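Long-range contacts in extracellular ligand-binding receptor (Sphaerobacter thermophilus, PDB 4ZPJ), which probably captures a small-molecule substrate outside the cell membrane for uptake by an ABC transporter: residues A[55-60]-A[92-97]; A[78-83]-A[340-345]; A[87-92]-A[351-356]. All blocks are in the same frame, centred on the assembly; numbering follows the deposited sequence.

Contact 1 (A[55-60]-A[92-97]). With ZN (zinc ion), chain L.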
loop_
_atom_site.group_PDB
_atom_site.type_symbol
_atom_site.label_atom_id
_atom_site.label_comp_id
_atom_site.label_asym_id
_atom_site.label_seq_id
_atom_site.Cartn_x
_atom_site.Cartn_y
_atom_site.Cartn_z
ATOM N N ILE A 55 6.335 -26.787 5.266
ATOM C CA ILE A 55 5.301 -25.977 4.690
ATOM C C ILE A 55 6.013 -25.081 3.713
ATOM O O ILE A 55 6.798 -24.259 4.115
ATOM C CB ILE A 55 4.615 -25.177 5.785
ATOM C CG1 ILE A 55 3.815 -26.117 6.690
ATOM C CG2 ILE A 55 3.662 -24.138 5.206
ATOM C CD1 ILE A 55 3.193 -25.420 7.890
ATOM N N ARG A 56 5.753 -25.248 2.429
ATOM C CA ARG A 56 6.448 -24.479 1.417
ATOM C C ARG A 56 5.660 -23.283 0.905
ATOM O O ARG A 56 4.588 -23.404 0.342
ATOM C CB ARG A 56 6.836 -25.385 0.261
ATOM C CG ARG A 56 8.024 -26.304 0.530
ATOM C CD ARG A 56 8.313 -27.210 -0.679
ATOM N NE ARG A 56 7.090 -27.892 -1.138
ATOM C CZ ARG A 56 6.609 -29.041 -0.655
ATOM N NH1 ARG A 56 7.275 -29.697 0.293
ATOM N NH2 ARG A 56 5.448 -29.538 -1.132
ATOM N N ILE A 57 6.245 -22.117 1.064
ATOM C CA ILE A 57 5.639 -20.899 0.714
ATOM C C ILE A 57 6.459 -20.105 -0.293
ATOM O O ILE A 57 7.604 -19.736 -0.033
ATOM C CB ILE A 57 5.506 -20.040 1.952
ATOM C CG1 ILE A 57 4.609 -20.761 2.956
ATOM C CG2 ILE A 57 4.906 -18.712 1.551
ATOM C CD1 ILE A 57 4.602 -20.090 4.306
ATOM N N GLY A 58 5.860 -19.820 -1.430
ATOM C CA GLY A 58 6.562 -19.082 -2.475
ATOM C C GLY A 58 6.437 -17.612 -2.228
ATOM O O GLY A 58 5.413 -17.155 -1.741
ATOM N N VAL A 59 7.479 -16.867 -2.522
ATOM C CA VAL A 59 7.407 -15.427 -2.457
ATOM C C VAL A 59 7.909 -14.891 -3.767
ATOM O O VAL A 59 9.077 -15.162 -4.177
ATOM C CB VAL A 59 8.286 -14.898 -1.322
ATOM C CG1 VAL A 59 8.278 -13.361 -1.284
ATOM C CG2 VAL A 59 7.822 -15.509 -0.009
ATOM N N LEU A 60 7.037 -14.175 -4.457
ATOM C CA LEU A 60 7.403 -13.588 -5.767
ATOM C C LEU A 60 7.439 -12.089 -5.545
ATOM O O LEU A 60 6.413 -11.477 -5.190
ATOM C CB LEU A 60 6.333 -13.896 -6.815
ATOM C CG LEU A 60 6.627 -13.321 -8.216
ATOM C CD1 LEU A 60 7.673 -14.176 -8.913
ATOM C CD2 LEU A 60 5.384 -13.286 -9.097
ATOM N N ARG A 92 5.389 -28.254 11.972
ATOM C CA ARG A 92 5.890 -28.279 10.614
ATOM C C ARG A 92 6.662 -26.999 10.333
ATOM O O ARG A 92 6.139 -25.924 10.542
ATOM C CB ARG A 92 4.754 -28.445 9.604
ATOM C CG ARG A 92 4.073 -29.806 9.644
ATOM C CD ARG A 92 2.943 -29.874 8.633
ATOM N NE ARG A 92 3.445 -29.816 7.254
ATOM C CZ ARG A 92 2.709 -30.020 6.158
ATOM N NH1 ARG A 92 1.408 -30.281 6.265
ATOM N NH2 ARG A 92 3.268 -29.933 4.942
ATOM N N PRO A 93 7.914 -27.121 9.872
ATOM C CA PRO A 93 8.744 -25.968 9.643
ATOM C C PRO A 93 8.300 -25.293 8.346
ATOM O O PRO A 93 7.950 -25.990 7.383
ATOM C CB PRO A 93 10.174 -26.584 9.481
ATOM C CG PRO A 93 9.943 -27.927 8.908
ATOM C CD PRO A 93 8.585 -28.376 9.456
ATOM N N VAL A 94 8.324 -23.970 8.319
ATOM C CA VAL A 94 8.078 -23.219 7.088
ATOM C C VAL A 94 9.372 -23.099 6.299
ATOM O O VAL A 94 10.433 -22.947 6.877
ATOM C CB VAL A 94 7.603 -21.782 7.374
ATOM C CG1 VAL A 94 7.345 -21.034 6.074
ATOM C CG2 VAL A 94 6.341 -21.790 8.193
ATOM N N GLU A 95 9.296 -23.186 4.983
ATOM C CA GLU A 95 10.389 -22.700 4.179
ATOM C C GLU A 95 9.924 -21.740 3.091
ATOM O O GLU A 95 9.090 -22.063 2.250
ATOM C CB GLU A 95 11.269 -23.833 3.627
ATOM C CG GLU A 95 10.573 -24.879 2.795
ATOM C CD GLU A 95 11.512 -25.997 2.351
ATOM O OE1 GLU A 95 11.646 -26.188 1.123
ATOM O OE2 GLU A 95 12.130 -26.678 3.219
ATOM N N LEU A 96 10.495 -20.554 3.136
ATOM C CA LEU A 96 10.281 -19.557 2.123
ATOM C C LEU A 96 11.143 -19.773 0.903
ATOM O O LEU A 96 12.332 -19.869 1.018
ATOM C CB LEU A 96 10.674 -18.226 2.697
ATOM C CG LEU A 96 9.828 -17.762 3.838
ATOM C CD1 LEU A 96 10.296 -16.357 4.176
ATOM C CD2 LEU A 96 8.365 -17.797 3.483
ATOM N N ILE A 97 10.528 -19.851 -0.257
ATOM C CA ILE A 97 11.226 -19.917 -1.519
ATOM C C ILE A 97 10.980 -18.568 -2.213
ATOM O O ILE A 97 9.835 -18.238 -2.561
ATOM C CB ILE A 97 10.770 -21.102 -2.401
ATOM C CG1 ILE A 97 11.203 -22.449 -1.796
ATOM C CG2 ILE A 97 11.470 -21.039 -3.769
ATOM C CD1 ILE A 97 10.192 -23.054 -0.882
HETATM ZN ZN ZN L . 13.842 -26.469 0.860
HETATM O O HOH W 1 14.332 -26.120 2.502
#

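Contact 2 (A[78-83]-A[340-345])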
loop_
_atom_site.group_PDB
_atom_site.type_symbol
_atom_site.label_atom_id
_atom_site.label_comp_id
_atom_site.label_asym_id
_atom_site.label_seq_id
_atom_site.Cartn_x
_atom_site.Cartn_y
_atom_site.Cartn_z
ATOM N N LEU A 78 7.356 -9.274 5.945
ATOM C CA LEU A 78 6.911 -10.649 5.869
ATOM C C LEU A 78 7.748 -11.571 6.743
ATOM O O LEU A 78 7.172 -12.361 7.493
ATOM C CB LEU A 78 6.973 -11.018 4.408
ATOM C CG LEU A 78 6.421 -12.224 3.710
ATOM C CD1 LEU A 78 7.110 -13.453 4.247
ATOM C CD2 LEU A 78 4.901 -12.289 3.751
ATOM N N THR A 79 9.085 -11.465 6.693
ATOM C CA THR A 79 9.916 -12.351 7.476
ATOM C C THR A 79 9.884 -12.015 8.949
ATOM O O THR A 79 9.919 -12.904 9.764
ATOM C CB THR A 79 11.386 -12.409 6.995
ATOM O OG1 THR A 79 11.904 -11.085 6.827
ATOM C CG2 THR A 79 11.427 -13.090 5.689
ATOM N N LEU A 80 9.843 -10.739 9.277
ATOM C CA LEU A 80 9.626 -10.337 10.642
ATOM C C LEU A 80 8.370 -10.988 11.253
ATOM O O LEU A 80 8.449 -11.480 12.363
ATOM C CB LEU A 80 9.525 -8.815 10.721
ATOM C CG LEU A 80 9.336 -8.356 12.145
ATOM C CD1 LEU A 80 10.575 -8.702 12.942
ATOM C CD2 LEU A 80 9.074 -6.872 12.236
ATOM N N ALA A 81 7.254 -11.041 10.514
ATOM C CA ALA A 81 6.003 -11.667 11.037
ATOM C C ALA A 81 6.129 -13.125 11.151
ATOM O O ALA A 81 5.683 -13.679 12.133
ATOM C CB ALA A 81 4.821 -11.399 10.163
ATOM N N LEU A 82 6.746 -13.771 10.162
ATOM C CA LEU A 82 6.862 -15.199 10.260
ATOM C C LEU A 82 7.819 -15.618 11.386
ATOM O O LEU A 82 7.579 -16.606 12.078
ATOM C CB LEU A 82 7.241 -15.834 8.916
ATOM C CG LEU A 82 6.097 -15.631 7.909
ATOM C CD1 LEU A 82 6.503 -15.957 6.486
ATOM C CD2 LEU A 82 4.867 -16.425 8.298
ATOM N N ASP A 83 8.873 -14.863 11.602
ATOM C CA ASP A 83 9.750 -15.127 12.732
ATOM C C ASP A 83 9.091 -14.923 14.098
ATOM O O ASP A 83 9.340 -15.692 15.000
ATOM C CB ASP A 83 11.041 -14.291 12.626
ATOM C CG ASP A 83 11.954 -14.791 11.532
ATOM O OD1 ASP A 83 11.614 -15.877 11.040
ATOM O OD2 ASP A 83 13.013 -14.176 11.189
ATOM N N ALA A 340 2.916 -3.440 4.957
ATOM C CA ALA A 340 2.083 -4.299 4.120
ATOM C C ALA A 340 2.610 -5.745 4.049
ATOM O O ALA A 340 1.814 -6.688 4.120
ATOM C CB ALA A 340 1.946 -3.709 2.715
ATOM N N GLY A 341 3.934 -5.911 3.985
ATOM C CA GLY A 341 4.582 -7.222 4.131
ATOM C C GLY A 341 4.313 -7.895 5.472
ATOM O O GLY A 341 4.018 -9.095 5.551
ATOM N N TYR A 342 4.390 -7.125 6.529
ATOM C CA TYR A 342 4.091 -7.630 7.849
ATOM C C TYR A 342 2.656 -8.209 7.974
ATOM O O TYR A 342 2.438 -9.295 8.469
ATOM C CB TYR A 342 4.335 -6.505 8.853
ATOM C CG TYR A 342 4.101 -6.947 10.244
ATOM C CD1 TYR A 342 5.041 -7.748 10.901
ATOM C CD2 TYR A 342 2.936 -6.595 10.916
ATOM C CE1 TYR A 342 4.842 -8.189 12.201
ATOM C CE2 TYR A 342 2.716 -7.070 12.190
ATOM C CZ TYR A 342 3.673 -7.847 12.829
ATOM O OH TYR A 342 3.421 -8.249 14.111
ATOM N N ILE A 343 1.682 -7.497 7.457
ATOM C CA ILE A 343 0.298 -7.979 7.432
ATOM C C ILE A 343 0.205 -9.255 6.585
ATOM O O ILE A 343 -0.549 -10.192 6.906
ATOM C CB ILE A 343 -0.641 -6.887 6.857
ATOM C CG1 ILE A 343 -0.588 -5.613 7.691
ATOM C CG2 ILE A 343 -2.074 -7.405 6.699
ATOM C CD1 ILE A 343 -1.266 -5.701 9.052
ATOM N N GLY A 344 0.915 -9.303 5.473
ATOM C CA GLY A 344 0.992 -10.569 4.724
ATOM C C GLY A 344 1.376 -11.758 5.642
ATOM O O GLY A 344 0.781 -12.843 5.621
ATOM N N GLY A 345 2.448 -11.575 6.384
ATOM C CA GLY A 345 3.009 -12.652 7.156
ATOM C C GLY A 345 2.141 -13.054 8.316
ATOM O O GLY A 345 2.116 -14.245 8.657
#

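Contact 3 (A[87-92]-A[351-356])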
loop_
_atom_site.group_PDB
_atom_site.type_symbol
_atom_site.label_atom_id
_atom_site.label_comp_id
_atom_site.label_asym_id
_atom_site.label_seq_id
_atom_site.Cartn_x
_atom_site.Cartn_y
_atom_site.Cartn_z
HETATM N N MSE A 87 8.233 -19.523 12.770
HETATM C CA MSE A 87 8.575 -20.227 11.501
HETATM C C MSE A 87 8.195 -21.700 11.521
HETATM O O MSE A 87 8.800 -22.538 10.876
HETATM C CB MSE A 87 10.076 -20.051 11.136
HETATM C CG MSE A 87 10.403 -18.676 10.550
HETATM SE SE MSE A 87 9.688 -18.555 8.708
HETATM C CE MSE A 87 11.255 -17.604 7.927
ATOM N N GLN A 88 7.149 -22.031 12.230
ATOM C CA GLN A 88 6.650 -23.400 12.210
ATOM C C GLN A 88 5.195 -23.423 12.617
ATOM O O GLN A 88 4.756 -22.587 13.373
ATOM C CB GLN A 88 7.473 -24.295 13.128
ATOM C CG GLN A 88 7.363 -24.012 14.618
ATOM C CD GLN A 88 7.765 -25.242 15.440
ATOM O OE1 GLN A 88 7.085 -26.290 15.430
ATOM N NE2 GLN A 88 8.901 -25.138 16.121
ATOM N N PHE A 89 4.446 -24.376 12.082
ATOM C CA PHE A 89 3.039 -24.503 12.385
ATOM C C PHE A 89 2.650 -25.933 12.497
ATOM O O PHE A 89 2.937 -26.733 11.590
ATOM C CB PHE A 89 2.232 -23.801 11.304
ATOM C CG PHE A 89 2.526 -22.354 11.262
ATOM C CD1 PHE A 89 1.998 -21.517 12.265
ATOM C CD2 PHE A 89 3.445 -21.844 10.337
ATOM C CE1 PHE A 89 2.334 -20.175 12.292
ATOM C CE2 PHE A 89 3.782 -20.490 10.357
ATOM C CZ PHE A 89 3.215 -19.658 11.323
ATOM N N GLY A 90 2.009 -26.250 13.622
ATOM C CA GLY A 90 1.612 -27.604 13.939
ATOM C C GLY A 90 2.739 -28.616 13.834
ATOM O O GLY A 90 2.529 -29.706 13.318
ATOM N N GLY A 91 3.929 -28.249 14.320
ATOM C CA GLY A 91 5.121 -29.125 14.247
ATOM C C GLY A 91 5.805 -29.133 12.877
ATOM O O GLY A 91 6.700 -29.924 12.643
ATOM N N ARG A 92 5.389 -28.254 11.972
ATOM C CA ARG A 92 5.890 -28.279 10.614
ATOM C C ARG A 92 6.662 -26.999 10.333
ATOM O O ARG A 92 6.139 -25.924 10.542
ATOM C CB ARG A 92 4.754 -28.445 9.604
ATOM C CG ARG A 92 4.073 -29.806 9.644
ATOM C CD ARG A 92 2.943 -29.874 8.633
ATOM N NE ARG A 92 3.445 -29.816 7.254
ATOM C CZ ARG A 92 2.709 -30.020 6.158
ATOM N NH1 ARG A 92 1.408 -30.281 6.265
ATOM N NH2 ARG A 92 3.268 -29.933 4.942
ATOM N N ALA A 351 -3.581 -17.946 9.584
ATOM C CA ALA A 351 -4.311 -18.984 8.859
ATOM C C ALA A 351 -3.681 -20.349 9.140
ATOM O O ALA A 351 -4.388 -21.321 9.411
ATOM C CB ALA A 351 -4.362 -18.721 7.376
ATOM N N LEU A 352 -2.353 -20.409 9.097
ATOM C CA LEU A 352 -1.666 -21.660 9.306
ATOM C C LEU A 352 -1.835 -22.208 10.717
ATOM O O LEU A 352 -1.900 -23.419 10.915
ATOM C CB LEU A 352 -0.213 -21.494 9.000
ATOM C CG LEU A 352 0.159 -21.347 7.503
ATOM C CD1 LEU A 352 1.643 -21.483 7.358
ATOM C CD2 LEU A 352 -0.468 -22.383 6.625
ATOM N N THR A 353 -1.905 -21.316 11.688
ATOM C CA THR A 353 -2.142 -21.704 13.055
ATOM C C THR A 353 -3.512 -22.336 13.160
ATOM O O THR A 353 -3.633 -23.418 13.734
ATOM C CB THR A 353 -2.053 -20.493 13.995
ATOM O OG1 THR A 353 -0.737 -19.948 13.926
ATOM C CG2 THR A 353 -2.370 -20.872 15.432
ATOM N N ALA A 354 -4.528 -21.682 12.592
ATOM C CA ALA A 354 -5.917 -22.149 12.707
ATOM C C ALA A 354 -6.143 -23.531 12.110
ATOM O O ALA A 354 -6.922 -24.296 12.624
ATOM C CB ALA A 354 -6.840 -21.153 12.030
ATOM N N ILE A 355 -5.487 -23.842 10.998
ATOM C CA ILE A 355 -5.561 -25.202 10.422
ATOM C C ILE A 355 -4.403 -26.117 10.836
ATOM O O ILE A 355 -4.126 -27.144 10.165
ATOM C CB ILE A 355 -5.600 -25.179 8.883
ATOM C CG1 ILE A 355 -4.265 -24.701 8.299
ATOM C CG2 ILE A 355 -6.751 -24.308 8.384
ATOM C CD1 ILE A 355 -4.139 -24.928 6.813
ATOM N N ASP A 356 -3.705 -25.761 11.912
ATOM C CA ASP A 356 -2.661 -26.624 12.468
ATOM C C ASP A 356 -1.634 -27.081 11.384
ATOM O O ASP A 356 -1.119 -28.190 11.426
ATOM C CB ASP A 356 -3.326 -27.829 13.193
ATOM C CG ASP A 356 -2.523 -28.336 14.418
ATOM O OD1 ASP A 356 -1.835 -27.525 15.079
ATOM O OD2 ASP A 356 -2.603 -29.553 14.744
#

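Contact 1 (A[55-60]-A[92-97])
The two strands are the parallel neighbours of a beta-alpha-beta crossover in one lobe of the periplasmic binding protein fold. Helix 68-84 and the short strand 88-89 lie between them in the chain. Five main-chain bonds join the pair, alternating in direction. The shortest is Val59 N to Ile97 O at 2.7 Å. Ile57 N to Glu95 O is almost straight at hydrogen (179°), but the donor sits above the carbonyl plane.

Ile55, Ile57, Val94 and Leu96 share one face. Ile57 CD1 presses on Val94 CG1 at 3.4 Å, a tight contact between obliquely crossed side chains. Leu96 CD2 reaches back to Ile57 CB at 3.9 Å, the two side chains pointing the same way. At the strand start, Ile55 CG1 lies over one face of the Arg92 guanidinium, whose NE bonds to Glu53 O.

On the opposite face Arg56 and Glu95 run alongside, with their CG atoms 3.7 Å apart. Their charged ends do not pair; Arg56 NE turns to Arg120 O. Glu95 holds CG between backbone N and carbonyl carbon (chi1 57°), and its extended chain brings OE1 to within 2.2 Å of a zinc ion that also carries a water.

Contact 2 (A[78-83]-A[340-345])
Ala81, Tyr342 and Leu78 carry this buried packing of helix 68-84 against the glycine side of helix 336-354. The local axes approach to 7.0 Å and cross at -35°, very close for two helices. Ala81 points its CB at the second helix. This methyl rests on Tyr342 O at 3.6 Å and on Gly345 C at 3.7 Å. Gly345 has no side chain, so the methyl settles directly on its backbone.

Tyr342 leaves its own helix pointing away from the first, but the ring returns. With CG anti to the backbone N (chi1 -178°), the ring runs alongside helix 68-84. Its CD1 comes to 3.7 Å from Ala81 CB, and CE1 touches Ala81 CA. Ala81 CB and Leu80 CD2 both meet the ring obliquely. The hydroxyl reaches Gln84 NE2, further along the same helix, in a hydrogen bond. Phe321 of helix 316-328 meets the ring as well.

Leu78 flanks Ala81 one turn earlier. CG is anti to the backbone N (chi1 -169°), and CD2 lies 3.7 Å from Gly345 N. Leu78 CA is 3.3 Å from Gly341 O, a CA-H...O contact. That same oxygen accepts the helical bond from Gly345 N. Leu82 approaches by its end, with CD2 at 3.5 Å from Gly345 O.

Gly341 and Gly345 have the spacing of a GxxxG pattern, and the main chains come close along the groove they leave. Most of the contact is van der Waals packing, of aliphatic carbons against side chains and backbone. The one polar side-chain tip, the Tyr342 hydroxyl, is tied to Gln84. Shape, rather than charge, fits the two helices together within the lobe.

Contact 3 (A[87-92]-A[351-356])
A type I' turn from Phe89 to Arg92, closing the tight hairpin between strands 88-89 and 92-100, faces the C-terminal end of helix 336-354, with the CA atoms of Gly90 and Asp356 4.6 Å apart. Paired bonds between the main chains of Phe89 and Arg92 hold the turn shut. The helix ends in a Schellman motif, in which Asp356, at positive phi, is the C-prime residue.

Phe89 carries the contact. Its CG lies anti to the carbonyl carbon (chi1 -63°), and the ring turns one face to Leu352. Leu352 CB stands over that face, 3.9 Å from the ring centroid and 19° off the normal, a CH-pi contact. Leu352 CD1 reaches the rim at Phe89 CD2, only 3.5 Å away. Thr353 comes to the ring edge instead: OG1 lies near the ring plane, 3.5 Å from Phe89 CE1. This hydroxyl is also hydrogen-bonded to Ala349 O one turn back.

Asp356 points its CB away from the turn, but the carboxylate bends back. OD1 approaches Gly90 CA to 3.6 Å.

The inner part is apolar: Ile55 touches both Phe89 and Leu352. The outer part, at Gly90 and Asp356, is exposed. An aromatic face on an aliphatic chain thus joins the sheet edge to the helix end, and the polar groups stay at its margin.

How the contacts relate
The three contacts follow one piece of chain, from strand 55-61 through helix 68-84 and the hairpin into strand 92-100. Helix 336-354, from far along the sequence, packs on it twice, in contacts 2 and 3, whose centres are 15 Å apart. Contact 1 meets contact 2 where Leu96 CD1 touches Thr79 CG2 at 3.8 Å. It meets contact 3 through the shared Arg92 and where Val94 CG2 packs on Phe89 CE2 at 3.6 Å. Contacts 2 and 3 join through Leu82 O and the backbone N of Met87, a selenomethionine here, in a probable hydrogen bond. Contact 1 holds a zinc ligand, Glu95; the side chain of Tyr342 in contact 2 is about 6 Å from another bound zinc.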